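Local coordinates for protein 2-dehydropantoate 2-reductase (Enterococcus faecium, PDB 3WFI) that acts as a D-mandelate dehydrogenase of the ketopantoate reductase family, using a nicotinamide coenzyme to interconvert the D-2-hydroxy acid and its 2-keto acid, at residues L301-A304 with K305-S308; V290-P293 with Y294-L298. All coordinates share one frame; numbering follows the deposited sequence.

Interaction 1 of 2, residues L301-A304 with K305-S308; sequences LVHA and KEDS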
loop_
_atom_site.group_PDB
_atom_site.type_symbol
_atom_site.label_atom_id
_atom_site.label_comp_id
_atom_site.label_asym_id
_atom_site.label_seq_id
_atom_site.Cartn_x
_atom_site.Cartn_y
_atom_site.Cartn_z
ATOM N N LEU B 301 2.159 -0.439 5.276
ATOM C CA LEU B 301 1.173 0.636 5.326
ATOM C C LEU B 301 0.354 0.635 6.618
ATOM O O LEU B 301 0.113 1.704 7.212
ATOM C CB LEU B 301 0.227 0.547 4.132
ATOM C CG LEU B 301 0.820 0.984 2.805
ATOM C CD1 LEU B 301 -0.056 0.493 1.651
ATOM C CD2 LEU B 301 0.988 2.495 2.777
ATOM N N VAL B 302 -0.047 -0.545 7.069
ATOM C CA VAL B 302 -0.825 -0.652 8.305
ATOM C C VAL B 302 0.020 -0.193 9.478
ATOM O O VAL B 302 -0.458 0.537 10.348
ATOM C CB VAL B 302 -1.384 -2.066 8.508
ATOM C CG1 VAL B 302 -1.959 -2.240 9.902
ATOM C CG2 VAL B 302 -2.447 -2.357 7.465
ATOM N N HIS B 303 1.294 -0.590 9.496
ATOM C CA HIS B 303 2.188 -0.109 10.551
ATOM C C HIS B 303 2.365 1.406 10.528
ATOM O O HIS B 303 2.382 2.049 11.585
ATOM C CB HIS B 303 3.546 -0.829 10.481
ATOM C CG HIS B 303 3.525 -2.224 11.006
ATOM N ND1 HIS B 303 2.862 -2.590 12.166
ATOM C CD2 HIS B 303 4.101 -3.352 10.534
ATOM C CE1 HIS B 303 3.027 -3.881 12.368
ATOM N NE2 HIS B 303 3.777 -4.364 11.396
ATOM N N ALA B 304 2.524 1.976 9.332
ATOM C CA ALA B 304 2.622 3.423 9.190
ATOM C C ALA B 304 1.351 4.123 9.701
ATOM O O ALA B 304 1.425 5.200 10.311
ATOM C CB ALA B 304 2.895 3.808 7.743
ATOM N N LYS B 305 0.197 3.501 9.464
ATOM C CA LYS B 305 -1.076 4.085 9.901
ATOM C C LYS B 305 -1.181 4.019 11.434
ATOM O O LYS B 305 -1.581 4.998 12.068
ATOM C CB LYS B 305 -2.258 3.359 9.265
ATOM C CG LYS B 305 -3.634 3.984 9.559
ATOM C CD LYS B 305 -3.811 5.351 8.911
ATOM C CE LYS B 305 -5.218 5.891 9.138
ATOM N NZ LYS B 305 -5.436 7.169 8.426
ATOM N N GLU B 306 -0.799 2.877 12.005
ATOM C CA GLU B 306 -0.641 2.735 13.464
ATOM C C GLU B 306 0.226 3.872 14.008
ATOM O O GLU B 306 -0.163 4.585 14.927
ATOM C CB GLU B 306 -0.005 1.381 13.830
ATOM C CG GLU B 306 -0.896 0.164 13.625
ATOM C CD GLU B 306 -0.131 -1.149 13.721
ATOM O OE1 GLU B 306 1.114 -1.114 13.657
ATOM O OE2 GLU B 306 -0.776 -2.209 13.885
ATOM N N ASP B 307 1.398 4.043 13.415
ATOM C CA ASP B 307 2.339 5.050 13.860
ATOM C C ASP B 307 1.732 6.450 13.774
ATOM O O ASP B 307 1.868 7.233 14.699
ATOM C CB ASP B 307 3.633 4.983 13.052
ATOM C CG ASP B 307 4.410 3.681 13.277
ATOM O OD1 ASP B 307 4.196 3.008 14.302
ATOM O OD2 ASP B 307 5.274 3.350 12.439
ATOM N N SER B 308 1.040 6.737 12.679
ATOM C CA SER B 308 0.450 8.055 12.471
ATOM C C SER B 308 -0.642 8.385 13.491
ATOM O O SER B 308 -0.914 9.560 13.738
ATOM C CB SER B 308 -0.103 8.186 11.044
ATOM O OG SER B 308 -1.361 7.558 10.892
#
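H303 and E306 show how one turn of helix can pair a ring nitrogen with a carboxylate. Their side chains run side by side in the same direction, and H303 ND1 donates to E306 OE1 over 2.7 Å, nearly straight at 167°. The oxygen sits at the ring edge, close to the imidazole plane, but the carboxylate is turned 53° from the ring and its OE1 is met from above its own plane. Chi1 of -71° sets E306 CG beside the backbone N, and the chain then extends back along the helix to the ring. The remaining polar atoms of the pair are also satisfied: H303 NE2 by D275, E306 OE2 by T272, so both ends of the imidazole are held and its rotation is fixed.

Beneath them the backbone keeps the i to i+4 pattern, from K305 N bonded to L301 O at 2.9 Å through to S308 N on A304 O at 2.8 Å. S308 OG turns back and donates to K305 O over 2.8 Å. D307 OD2 is hydrogen-bonded to S212 OG of the second subunit, and K305 NZ donates to L201 O of that subunit. In its own chain, this last part of helix 293-308 packs on helices 194-201 and 260-267.

Interaction 2 of 2, residues V290-P293 with Y294-L298; sequences VATP and YCDFL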
loop_
_atom_site.group_PDB
_atom_site.type_symbol
_atom_site.label_atom_id
_atom_site.label_comp_id
_atom_site.label_asym_id
_atom_site.label_seq_id
_atom_site.Cartn_x
_atom_site.Cartn_y
_atom_site.Cartn_z
ATOM N N VAL B 290 9.854 -16.661 -2.479
ATOM C CA VAL B 290 8.614 -16.324 -3.155
ATOM C C VAL B 290 8.309 -14.845 -2.895
ATOM O O VAL B 290 8.218 -14.414 -1.745
ATOM C CB VAL B 290 7.429 -17.188 -2.653
ATOM C CG1 VAL B 290 6.113 -16.702 -3.248
ATOM C CG2 VAL B 290 7.648 -18.658 -2.999
ATOM N N ALA B 291 8.133 -14.079 -3.966
ATOM C CA ALA B 291 7.897 -12.654 -3.853
ATOM C C ALA B 291 6.495 -12.432 -3.280
ATOM O O ALA B 291 5.542 -13.028 -3.755
ATOM C CB ALA B 291 8.044 -11.996 -5.211
ATOM N N THR B 292 6.385 -11.610 -2.240
ATOM C CA THR B 292 5.096 -11.259 -1.652
ATOM C C THR B 292 4.957 -9.737 -1.433
ATOM O O THR B 292 4.665 -9.289 -0.331
ATOM C CB THR B 292 4.886 -11.966 -0.293
ATOM O OG1 THR B 292 5.903 -11.532 0.613
ATOM C CG2 THR B 292 4.930 -13.495 -0.430
ATOM N N PRO B 293 5.155 -8.950 -2.497
ATOM C CA PRO B 293 5.239 -7.502 -2.355
ATOM C C PRO B 293 3.971 -6.841 -1.829
ATOM O O PRO B 293 4.079 -5.882 -1.073
ATOM C CB PRO B 293 5.548 -7.028 -3.772
ATOM C CG PRO B 293 5.025 -8.112 -4.658
ATOM C CD PRO B 293 5.278 -9.376 -3.904
ATOM N N TYR B 294 2.792 -7.327 -2.226
ATOM C CA TYR B 294 1.550 -6.723 -1.722
ATOM C C TYR B 294 1.400 -6.991 -0.218
ATOM O O TYR B 294 1.011 -6.115 0.529
ATOM C CB TYR B 294 0.305 -7.206 -2.503
ATOM C CG TYR B 294 0.020 -6.452 -3.800
ATOM C CD1 TYR B 294 1.035 -6.105 -4.685
ATOM C CD2 TYR B 294 -1.280 -6.084 -4.128
ATOM C CE1 TYR B 294 0.758 -5.441 -5.862
ATOM C CE2 TYR B 294 -1.574 -5.409 -5.295
ATOM C CZ TYR B 294 -0.549 -5.086 -6.162
ATOM O OH TYR B 294 -0.816 -4.420 -7.331
ATOM N N CYS B 295 1.746 -8.193 0.234
ATOM C CA CYS B 295 1.728 -8.497 1.677
ATOM C C CYS B 295 2.763 -7.649 2.412
ATOM O O CYS B 295 2.481 -7.129 3.496
ATOM C CB CYS B 295 1.960 -9.995 1.943
ATOM S SG CYS B 295 0.572 -11.089 1.542
ATOM N N ASP B 296 3.943 -7.485 1.812
ATOM C CA ASP B 296 4.990 -6.599 2.377
ATOM C C ASP B 296 4.463 -5.155 2.527
ATOM O O ASP B 296 4.540 -4.550 3.597
ATOM C CB ASP B 296 6.227 -6.582 1.482
ATOM C CG ASP B 296 6.932 -7.949 1.375
ATOM O OD1 ASP B 296 6.527 -8.948 2.032
ATOM O OD2 ASP B 296 7.892 -8.027 0.579
ATOM N N PHE B 297 3.934 -4.622 1.434
ATOM C CA PHE B 297 3.480 -3.214 1.357
ATOM C C PHE B 297 2.274 -2.950 2.260
ATOM O O PHE B 297 2.239 -1.945 2.973
ATOM C CB PHE B 297 3.148 -2.869 -0.098
ATOM C CG PHE B 297 3.119 -1.389 -0.424
ATOM C CD1 PHE B 297 2.713 -0.987 -1.687
ATOM C CD2 PHE B 297 3.528 -0.406 0.478
ATOM C CE1 PHE B 297 2.679 0.342 -2.039
ATOM C CE2 PHE B 297 3.488 0.930 0.128
ATOM C CZ PHE B 297 3.064 1.312 -1.129
ATOM N N LEU B 298 1.298 -3.847 2.238
ATOM C CA LEU B 298 0.119 -3.695 3.072
ATOM C C LEU B 298 0.519 -3.705 4.551
ATOM O O LEU B 298 0.004 -2.922 5.345
ATOM C CB LEU B 298 -0.917 -4.786 2.776
ATOM C CG LEU B 298 -2.293 -4.590 3.421
ATOM C CD1 LEU B 298 -2.842 -3.191 3.176
ATOM C CD2 LEU B 298 -3.281 -5.625 2.913
HETATM O O HOH W 1 8.345 -9.721 -1.205
#
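T292 brings its hydroxyl OG1 up to one carboxylate oxygen, OD1, of D296, the two side chains crossing at about a right angle where the loop after helix 278-288 turns into helix 293-308. T292 is the N-cap residue, yet its side chain makes no capping bond. With chi1 at 62°, OG1 lies instead 3.0 Å from D296 OD1. The distance would suit a hydrogen bond, but where the hydroxyl proton points is not settled; D296 OD1 is also bonded by S282 of helix 278-288.

The capping task falls to a neighbouring helix. E224 of helix 214-231 uses both carboxylate oxygens, one for Y294 N and one for C295 N, and its charge would probably be stabilised by the helix start it faces. P293, in the first turn, has no N-H that needs a partner. The helical pattern begins at once, with D296 N bonded to T292 O at 2.9 Å and F297 N to P293 O at 2.8 Å.

This start of the helix also faces the dimer partner: the Y294 ring stacks with F297 of the second subunit, the F297 ring with that subunit's Y294, and Y294 OH is hydrogen-bonded to E300 of the second subunit. On the loop side, one water accepts from T292 N at 2.9 Å and donates to D296 OD2.

Overall arrangement
From the N terminus, the chain passes through the Rossmann-type coenzyme-binding half before reaching the all-helical C-terminal part, where both contacts lie. Interaction 2 comes first, at the turn from helix 278-288 into helix 293-308; interaction 1 follows further along that helix, centres 16 Å apart. Each is local and closes no long loop, and they stand in series without nesting or crossing. Interaction 2 ties the helix start to helices 214-231 and 278-288, whereas interaction 1 joins its end to helices 194-201 and 260-267 and to the segment carrying the NAD-binding R270 and E273. Both also meet the second subunit, so this one helix serves both the C-terminal helical bundle and the dimer interface.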